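Local coordinates for protein putative polyketide cyclase (Bacillus cereus, PDB 3K0Z) that is of unproven function but probably acts as a SnoaL-like polyketide cyclase, built on an NTF2-like fold and made as a putative lipoprotein, at residues Y44-T49 with E53-T58; H66-P69 with P73-T76; G71-Q74 with K80-A83; D128-H131 with K136-E139. All coordinates share one frame; numbering follows the deposited sequence.

Contact 1. Residues Y44-T49 with E53-T58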
# COMPACT_ATOMS: atom_id res chain seq x y z
N TYR A 44 12.01 -6.24 6.61
CA TYR A 44 10.97 -7.10 7.23
C TYR A 44 11.54 -8.12 8.23
O TYR A 44 10.81 -8.53 9.14
CB TYR A 44 9.95 -7.65 6.21
CG TYR A 44 9.36 -6.45 5.51
CD1 TYR A 44 8.53 -5.57 6.20
CD2 TYR A 44 9.75 -6.12 4.23
CE1 TYR A 44 8.10 -4.37 5.63
CE2 TYR A 44 9.28 -4.93 3.63
CZ TYR A 44 8.46 -4.08 4.35
OH TYR A 44 8.04 -2.91 3.78
N ALA A 45 12.81 -8.50 8.11
CA ALA A 45 13.50 -9.25 9.21
C ALA A 45 13.49 -8.43 10.51
O ALA A 45 13.26 -8.97 11.58
CB ALA A 45 14.93 -9.65 8.83
N PHE A 46 13.74 -7.13 10.40
CA PHE A 46 13.72 -6.29 11.56
C PHE A 46 12.31 -6.27 12.15
O PHE A 46 12.12 -6.48 13.34
CB PHE A 46 14.19 -4.88 11.25
CG PHE A 46 13.96 -3.96 12.39
CD1 PHE A 46 14.70 -4.10 13.56
CD2 PHE A 46 12.95 -3.03 12.34
CE1 PHE A 46 14.46 -3.27 14.66
CE2 PHE A 46 12.70 -2.19 13.42
CZ PHE A 46 13.44 -2.31 14.58
N TRP A 47 11.30 -6.01 11.32
CA TRP A 47 9.94 -6.01 11.86
C TRP A 47 9.56 -7.37 12.43
O TRP A 47 8.80 -7.43 13.40
CB TRP A 47 8.93 -5.58 10.83
CG TRP A 47 9.08 -4.11 10.43
CD1 TRP A 47 9.35 -3.63 9.19
CD2 TRP A 47 8.96 -2.95 11.30
NE1 TRP A 47 9.40 -2.25 9.23
CE2 TRP A 47 9.18 -1.82 10.51
CE3 TRP A 47 8.67 -2.78 12.66
CZ2 TRP A 47 9.10 -0.51 11.03
CZ3 TRP A 47 8.62 -1.48 13.20
CH2 TRP A 47 8.85 -0.36 12.37
N ASP A 48 10.08 -8.46 11.86
CA ASP A 48 9.76 -9.79 12.39
C ASP A 48 10.48 -10.08 13.71
O ASP A 48 9.92 -10.75 14.57
CB ASP A 48 10.09 -10.83 11.35
CG ASP A 48 9.62 -12.25 11.73
OD1 ASP A 48 8.45 -12.46 12.11
OD2 ASP A 48 10.44 -13.15 11.66
N THR A 49 11.70 -9.57 13.86
CA THR A 49 12.58 -9.93 14.99
C THR A 49 12.86 -8.85 16.03
O THR A 49 13.15 -9.18 17.20
CB THR A 49 13.93 -10.43 14.46
OG1 THR A 49 14.65 -9.33 13.87
CG2 THR A 49 13.69 -11.50 13.41
N GLU A 53 20.41 -4.35 15.33
CA GLU A 53 21.63 -4.32 14.54
C GLU A 53 21.35 -4.35 13.03
O GLU A 53 22.20 -3.98 12.23
CB GLU A 53 22.59 -5.41 14.96
CG GLU A 53 22.17 -6.85 14.60
CD GLU A 53 21.36 -7.53 15.70
OE1 GLU A 53 20.82 -6.84 16.64
OE2 GLU A 53 21.26 -8.79 15.60
N LEU A 54 20.14 -4.73 12.64
CA LEU A 54 19.73 -4.70 11.21
C LEU A 54 19.54 -3.29 10.70
O LEU A 54 19.71 -2.99 9.49
CB LEU A 54 18.43 -5.49 11.00
CG LEU A 54 18.53 -7.02 11.10
CD1 LEU A 54 17.17 -7.56 11.00
CD2 LEU A 54 19.50 -7.60 9.98
N ILE A 55 19.15 -2.40 11.58
CA ILE A 55 18.80 -1.03 11.14
C ILE A 55 19.88 -0.31 10.31
O ILE A 55 19.63 0.11 9.18
CB ILE A 55 18.29 -0.18 12.33
CG1 ILE A 55 16.95 -0.73 12.81
CG2 ILE A 55 18.12 1.30 11.93
CD1 ILE A 55 16.47 -0.14 14.11
N PRO A 56 21.09 -0.18 10.84
CA PRO A 56 22.08 0.45 9.99
C PRO A 56 22.48 -0.35 8.75
O PRO A 56 23.17 0.20 7.88
CB PRO A 56 23.28 0.63 10.93
CG PRO A 56 23.03 -0.25 12.08
CD PRO A 56 21.61 -0.54 12.16
N GLN A 57 22.10 -1.62 8.64
CA GLN A 57 22.40 -2.34 7.42
C GLN A 57 21.29 -2.15 6.40
O GLN A 57 21.42 -2.59 5.26
CB GLN A 57 22.58 -3.83 7.70
CG GLN A 57 23.71 -4.15 8.70
CD GLN A 57 23.75 -5.61 9.05
OE1 GLN A 57 24.17 -6.42 8.24
NE2 GLN A 57 23.34 -5.96 10.27
N THR A 58 20.18 -1.52 6.81
CA THR A 58 18.95 -1.53 6.01
C THR A 58 18.47 -0.14 5.59
O THR A 58 18.04 0.03 4.43
CB THR A 58 17.83 -2.21 6.80
OG1 THR A 58 18.28 -3.47 7.31
CG2 THR A 58 16.56 -2.41 5.92

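Contact 2. Residues H66-P69 with P73-T76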
# COMPACT_ATOMS: atom_id res chain seq x y z
N HIS A 66 7.42 9.25 5.80
CA HIS A 66 6.44 10.23 5.38
C HIS A 66 5.05 10.03 5.94
O HIS A 66 4.21 10.90 5.78
CB HIS A 66 6.33 10.23 3.85
CG HIS A 66 7.58 10.69 3.19
ND1 HIS A 66 7.92 12.02 3.11
CD2 HIS A 66 8.59 10.01 2.61
CE1 HIS A 66 9.08 12.13 2.50
NE2 HIS A 66 9.51 10.93 2.18
N THR A 67 4.79 8.89 6.59
CA THR A 67 3.45 8.56 7.05
C THR A 67 3.54 8.01 8.49
O THR A 67 3.18 6.88 8.77
CB THR A 67 2.86 7.52 6.09
OG1 THR A 67 3.75 6.41 6.01
CG2 THR A 67 2.65 8.08 4.65
N LEU A 68 4.00 8.86 9.39
CA LEU A 68 4.45 8.44 10.69
C LEU A 68 3.24 8.20 11.56
O LEU A 68 2.45 9.11 11.71
CB LEU A 68 5.35 9.55 11.22
CG LEU A 68 6.35 9.39 12.32
CD1 LEU A 68 7.41 8.27 12.01
CD2 LEU A 68 6.97 10.78 12.55
N PRO A 69 3.03 6.95 12.07
CA PRO A 69 1.91 6.73 12.99
C PRO A 69 1.91 7.68 14.19
O PRO A 69 2.99 8.15 14.60
CB PRO A 69 2.12 5.28 13.44
CG PRO A 69 2.82 4.65 12.32
CD PRO A 69 3.75 5.70 11.80
N PRO A 73 8.10 8.18 17.02
CA PRO A 73 9.15 9.14 16.71
C PRO A 73 9.60 9.04 15.25
O PRO A 73 9.57 7.96 14.66
CB PRO A 73 10.32 8.73 17.63
CG PRO A 73 9.77 7.79 18.63
CD PRO A 73 8.50 7.24 18.11
N GLN A 74 10.05 10.15 14.70
CA GLN A 74 10.61 10.14 13.35
C GLN A 74 11.97 9.42 13.36
O GLN A 74 12.62 9.34 14.40
CB GLN A 74 10.76 11.57 12.85
CG GLN A 74 11.28 11.72 11.42
CD GLN A 74 10.46 10.93 10.42
OE1 GLN A 74 10.83 9.82 10.05
NE2 GLN A 74 9.32 11.48 10.01
N GLY A 75 12.34 8.84 12.22
CA GLY A 75 13.68 8.32 12.00
C GLY A 75 13.99 6.93 12.49
O GLY A 75 13.10 6.17 12.90
N THR A 76 15.28 6.62 12.49
CA THR A 76 15.72 5.32 12.98
C THR A 76 15.31 5.06 14.44
O THR A 76 14.97 3.93 14.77
CB THR A 76 17.26 5.14 12.82
OG1 THR A 76 17.93 6.15 13.55
CG2 THR A 76 17.68 5.20 11.34

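Contact 3. Residues G71-Q74 with K80-A83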
# COMPACT_ATOMS: atom_id res chain seq x y z
N GLY A 71 2.33 9.05 17.60
CA GLY A 71 3.10 8.54 18.72
C GLY A 71 4.46 7.97 18.34
O GLY A 71 5.33 7.81 19.20
N ARG A 72 4.66 7.62 17.07
CA ARG A 72 5.94 7.07 16.66
C ARG A 72 6.92 8.22 16.40
O ARG A 72 6.60 9.12 15.66
CB ARG A 72 5.81 6.23 15.40
CG ARG A 72 7.11 5.57 15.08
CD ARG A 72 7.04 4.85 13.82
NE ARG A 72 6.21 3.67 13.97
CZ ARG A 72 6.05 2.73 13.05
NH1 ARG A 72 6.68 2.81 11.90
NH2 ARG A 72 5.25 1.70 13.31
N PRO A 73 8.10 8.18 17.02
CA PRO A 73 9.15 9.14 16.71
C PRO A 73 9.60 9.04 15.25
O PRO A 73 9.57 7.96 14.66
CB PRO A 73 10.32 8.73 17.63
CG PRO A 73 9.77 7.79 18.63
CD PRO A 73 8.50 7.24 18.11
N GLN A 74 10.05 10.15 14.70
CA GLN A 74 10.61 10.14 13.35
C GLN A 74 11.97 9.42 13.36
O GLN A 74 12.62 9.34 14.40
CB GLN A 74 10.76 11.57 12.85
CG GLN A 74 11.28 11.72 11.42
CD GLN A 74 10.46 10.93 10.42
OE1 GLN A 74 10.83 9.82 10.05
NE2 GLN A 74 9.32 11.48 10.01
N LYS A 80 13.08 1.56 16.24
CA LYS A 80 13.38 0.89 17.51
C LYS A 80 12.23 0.99 18.49
O LYS A 80 11.91 0.03 19.21
CB LYS A 80 14.62 1.53 18.11
CG LYS A 80 15.83 1.42 17.22
CD LYS A 80 17.02 2.11 17.83
CE LYS A 80 18.14 2.22 16.83
NZ LYS A 80 19.21 3.08 17.40
N PHE A 81 11.65 2.18 18.57
CA PHE A 81 10.50 2.41 19.44
C PHE A 81 9.33 1.50 19.10
O PHE A 81 8.80 0.82 19.96
CB PHE A 81 10.04 3.86 19.40
CG PHE A 81 8.81 4.12 20.23
CD1 PHE A 81 8.91 4.30 21.59
CD2 PHE A 81 7.54 4.16 19.65
CE1 PHE A 81 7.77 4.52 22.37
CE2 PHE A 81 6.41 4.37 20.43
CZ PHE A 81 6.53 4.53 21.79
N ALA A 82 8.97 1.46 17.82
CA ALA A 82 7.82 0.72 17.33
C ALA A 82 7.91 -0.79 17.56
O ALA A 82 6.91 -1.43 17.95
CB ALA A 82 7.60 1.05 15.78
N ALA A 83 9.08 -1.35 17.31
CA ALA A 83 9.31 -2.79 17.49
C ALA A 83 9.10 -3.19 18.96
O ALA A 83 8.44 -4.17 19.25
CB ALA A 83 10.72 -3.15 17.04

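Contact 4. Residues D128-H131 with K136-E139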
# COMPACT_ATOMS: atom_id res chain seq x y z
N ASP A 128 3.59 -1.16 2.08
CA ASP A 128 4.63 -0.17 2.24
C ASP A 128 5.22 0.16 0.90
O ASP A 128 5.38 -0.73 0.06
CB ASP A 128 5.82 -0.67 3.06
CG ASP A 128 5.48 -1.10 4.49
OD1 ASP A 128 4.29 -1.15 4.90
OD2 ASP A 128 6.46 -1.37 5.24
N ILE A 129 5.57 1.42 0.71
CA ILE A 129 6.32 1.87 -0.46
C ILE A 129 7.67 2.36 0.08
O ILE A 129 7.73 3.28 0.92
CB ILE A 129 5.63 3.00 -1.22
CG1 ILE A 129 4.30 2.49 -1.82
CG2 ILE A 129 6.58 3.52 -2.32
CD1 ILE A 129 3.36 3.61 -2.25
N LEU A 130 8.72 1.73 -0.40
CA LEU A 130 10.09 2.04 0.02
C LEU A 130 10.88 2.70 -1.11
O LEU A 130 10.83 2.24 -2.22
CB LEU A 130 10.79 0.74 0.39
CG LEU A 130 10.12 -0.24 1.35
CD1 LEU A 130 10.97 -1.52 1.34
CD2 LEU A 130 9.92 0.27 2.77
N HIS A 131 11.63 3.76 -0.79
CA HIS A 131 12.55 4.39 -1.73
C HIS A 131 13.93 3.87 -1.36
O HIS A 131 14.37 4.01 -0.20
CB HIS A 131 12.52 5.87 -1.56
CG HIS A 131 12.89 6.64 -2.79
ND1 HIS A 131 12.67 7.99 -2.90
CD2 HIS A 131 13.41 6.24 -3.97
CE1 HIS A 131 13.08 8.40 -4.09
NE2 HIS A 131 13.53 7.36 -4.76
N LYS A 136 20.13 0.90 0.25
CA LYS A 136 19.48 1.23 1.51
C LYS A 136 18.20 2.04 1.34
O LYS A 136 18.03 2.77 0.39
CB LYS A 136 20.44 1.90 2.48
CG LYS A 136 21.57 0.96 2.90
CD LYS A 136 22.09 1.29 4.25
CE LYS A 136 23.45 0.66 4.52
NZ LYS A 136 24.03 1.32 5.72
N ILE A 137 17.28 1.86 2.28
CA ILE A 137 15.99 2.53 2.24
C ILE A 137 16.20 3.94 2.79
O ILE A 137 16.70 4.09 3.93
CB ILE A 137 14.95 1.77 3.09
CG1 ILE A 137 14.74 0.33 2.55
CG2 ILE A 137 13.64 2.58 3.19
CD1 ILE A 137 13.94 -0.57 3.59
N THR A 138 15.86 4.96 2.00
CA THR A 138 16.03 6.34 2.44
C THR A 138 14.75 6.94 3.06
O THR A 138 14.81 7.82 3.92
CB THR A 138 16.48 7.22 1.31
OG1 THR A 138 15.46 7.29 0.31
CG2 THR A 138 17.81 6.71 0.73
N GLU A 139 13.60 6.47 2.59
CA GLU A 139 12.33 7.01 3.06
C GLU A 139 11.19 6.01 2.72
O GLU A 139 11.36 5.08 1.92
CB GLU A 139 12.04 8.39 2.44
CG GLU A 139 12.04 8.41 0.94
CD GLU A 139 12.01 9.82 0.30
OE1 GLU A 139 11.87 10.82 0.98
OE2 GLU A 139 12.06 9.91 -0.92

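Contact 1. Residues Y44-T49 with E53-T58
A45 makes the first touch: its CB lies 3.8 Å from CD1 of L54, the methyl that carries much of this contact. One residue on, the same CD1 presses against the helix backbone, 3.5 Å from F46 N, and of the F46 side chain it meets CB, not the ring. The ring has another partner. With CG anti to the backbone N (chi1 171°), it leans toward I55, whose CG1 stands over one face 4.1 Å from the centroid of the F46 ring and 14° off the normal. That is a CH-pi contact, displaced slightly toward the rim. Farther out on the ring, F46 CZ meets I55 CD1 at 3.8 Å, so the isoleucine branch runs obliquely across the phenyl group. At the helix end T49 OG1 reaches L54 CD1 only loosely, at 4.2 Å; its hydroxyl is bonded to A45 O, 2.7 Å from T49 OG1, and also to K51 N. T49 N grips A45 O from the opposite face of its carbonyl plane. A matching double grip holds L54 O, between T58 OG1 at 2.7 Å and Q57 N, which stiffens the turn that presents L54 and I55. Nearby, M16 also packs on A45 and L54, while A83 and K80 of helix 76-87 lie against F46 and I55. The end of helix 30-49 thus packs by apolar contacts against the turn and short, weakly bonded helix 55-58 that follow it, consistent with the NTF2-like (SnoaL) fold.

Contact 2. Residues H66-P69 with P73-T76
L68 is the one side chain of 66-69 that packs on 73-76, and its two methyls divide the work. CD1 rests 3.4 Å from the carbonyl oxygen P73 O. CD2 lies 3.5 Å from NE2 of Q74, and it also comes within 3.8 Å of Q74 CA. The isobutyl group thus fits against the P73-Q74 peptide and the glutamine chain together, the two side chains crossing at a slant. Q74 CG leaves anti to the backbone N (chi1 -178°) and the chain then bends at chi2 (54°), which folds the amide back beside L68. The amide is held in that position from its other end: G75 N donates to Q74 OE1 over 2.8 Å, with an angle at the hydrogen of 141° and the donor tilted from the carbonyl plane, and D65 N is bonded to OE1 as well. The rest of the contact is loose. P73 leaves the backbone pointing away from 66-69, and its ring makes no close contact there; a bound buffer molecule lies about 6 Å from its side chain. H66 and T67 start away from 73-76; H66 stacks on W141 and is bonded to E139, and T67 OG1 is bonded to H142 N, while T67 packs on F125 of the second subunit. All three touching residues remain partly exposed, at the surface of the chain. Chemically, a hydrocarbon branch is pressed here against a carbonyl oxygen and an amide nitrogen without bonding to either, so shape fit joins these loop ends; the bonds of Q74 OE1 run to G75 N and D65 N, and neither involves L68.

Contact 3. Residues G71-Q74 with K80-A83
In the loop that leads from strand 63-65 to helix 76-87, R72 and P73 pack back onto F81 and A82 of that helix. The guanidinium group of R72 takes the methyl of A82 over one face, with CB 3.1 Å above its plane and displaced toward the rim, 3.5 Å from NH2 of R72. This flat approach depends on a bend in an otherwise extended chain (chi3 -72°), which swings the group across the alanine. P73 meets the aromatic partner: its CD lies 3.6 Å from CD2 of F81, and the two side chains cross at about a right angle, with the approach to the ring oblique. On the neighbouring ring atom, F81 CE2 lies 3.8 Å from the carbonyl oxygen G71 O. G71 itself adopts a positive phi (94°), a conformation suited to glycine, where the loop turns toward the helix. W47 of helix 30-49 packs on both R72 and A82. Outside the two segments, R72 NE forms a salt bridge with a bound sulfonate-bearing buffer molecule, which probably came from the crystallisation liquor. An arginine packed on A82 and W47 and bound to an anion is consistent with a pocket at this side of the NTF2-like fold.

Contact 4. Residues D128-H131 with K136-E139
Strands 128-131 and 136-139 are joined near H131, where H131 N donates to E139 O over 3.0 Å and T138 N donates to H131 O over 2.8 Å. The short segments do not run straight past each other: their axes come within 5.6 Å at 106° between directions, far from the antiparallel limit. One residue, H131, thus faces both T138 and E139, a pattern consistent with a classic beta bulge on the second strand. H131 O also receives the CA-H of I137. Beyond the backbone, the imidazole and carboxylate of H131 and E139 lie side by side. H131 ND1 donates to E139 OE2 over 2.8 Å, meeting the anti lone pair at the ring edge, and the two planes are only 18° apart. E139 CG sits between its backbone N and carbonyl carbon (chi1 57°), which brings the carboxylate alongside the ring; its other oxygen, OE1, is bonded to H66 NE2. This second bond probably steadies the carboxylate against rotation. L130 CD1 and I137 CD1 touch at 3.8 Å, on the side covered by F43 of helix 30-49. Together these features are consistent with an irregular, probably bulged, part of the hairpin 120-133/136-144, within the curved sheet of the NTF2-like fold.

Along the chain contact 1 closes first, contacts 2 and 3 follow on overlapping segments that share P73 and Q74, and contact 4 comes last. The centres of contacts 2 and 3 are about 7 Å apart, whereas the centre of contact 1 lies about 13 to 16 Å from those of the other three. It nevertheless touches each of them: I55 meets T76 of contact 2 and K80 of contact 3, and Y44 OH and P56 O are bonded to D128 and K136 of contact 4. Contact 4 reaches contact 2 through H66 and E139 but does not touch contact 3, whose nearest atoms are about 8 Å away. Helices, loop and hairpin are thereby tied into one NTF2-like unit.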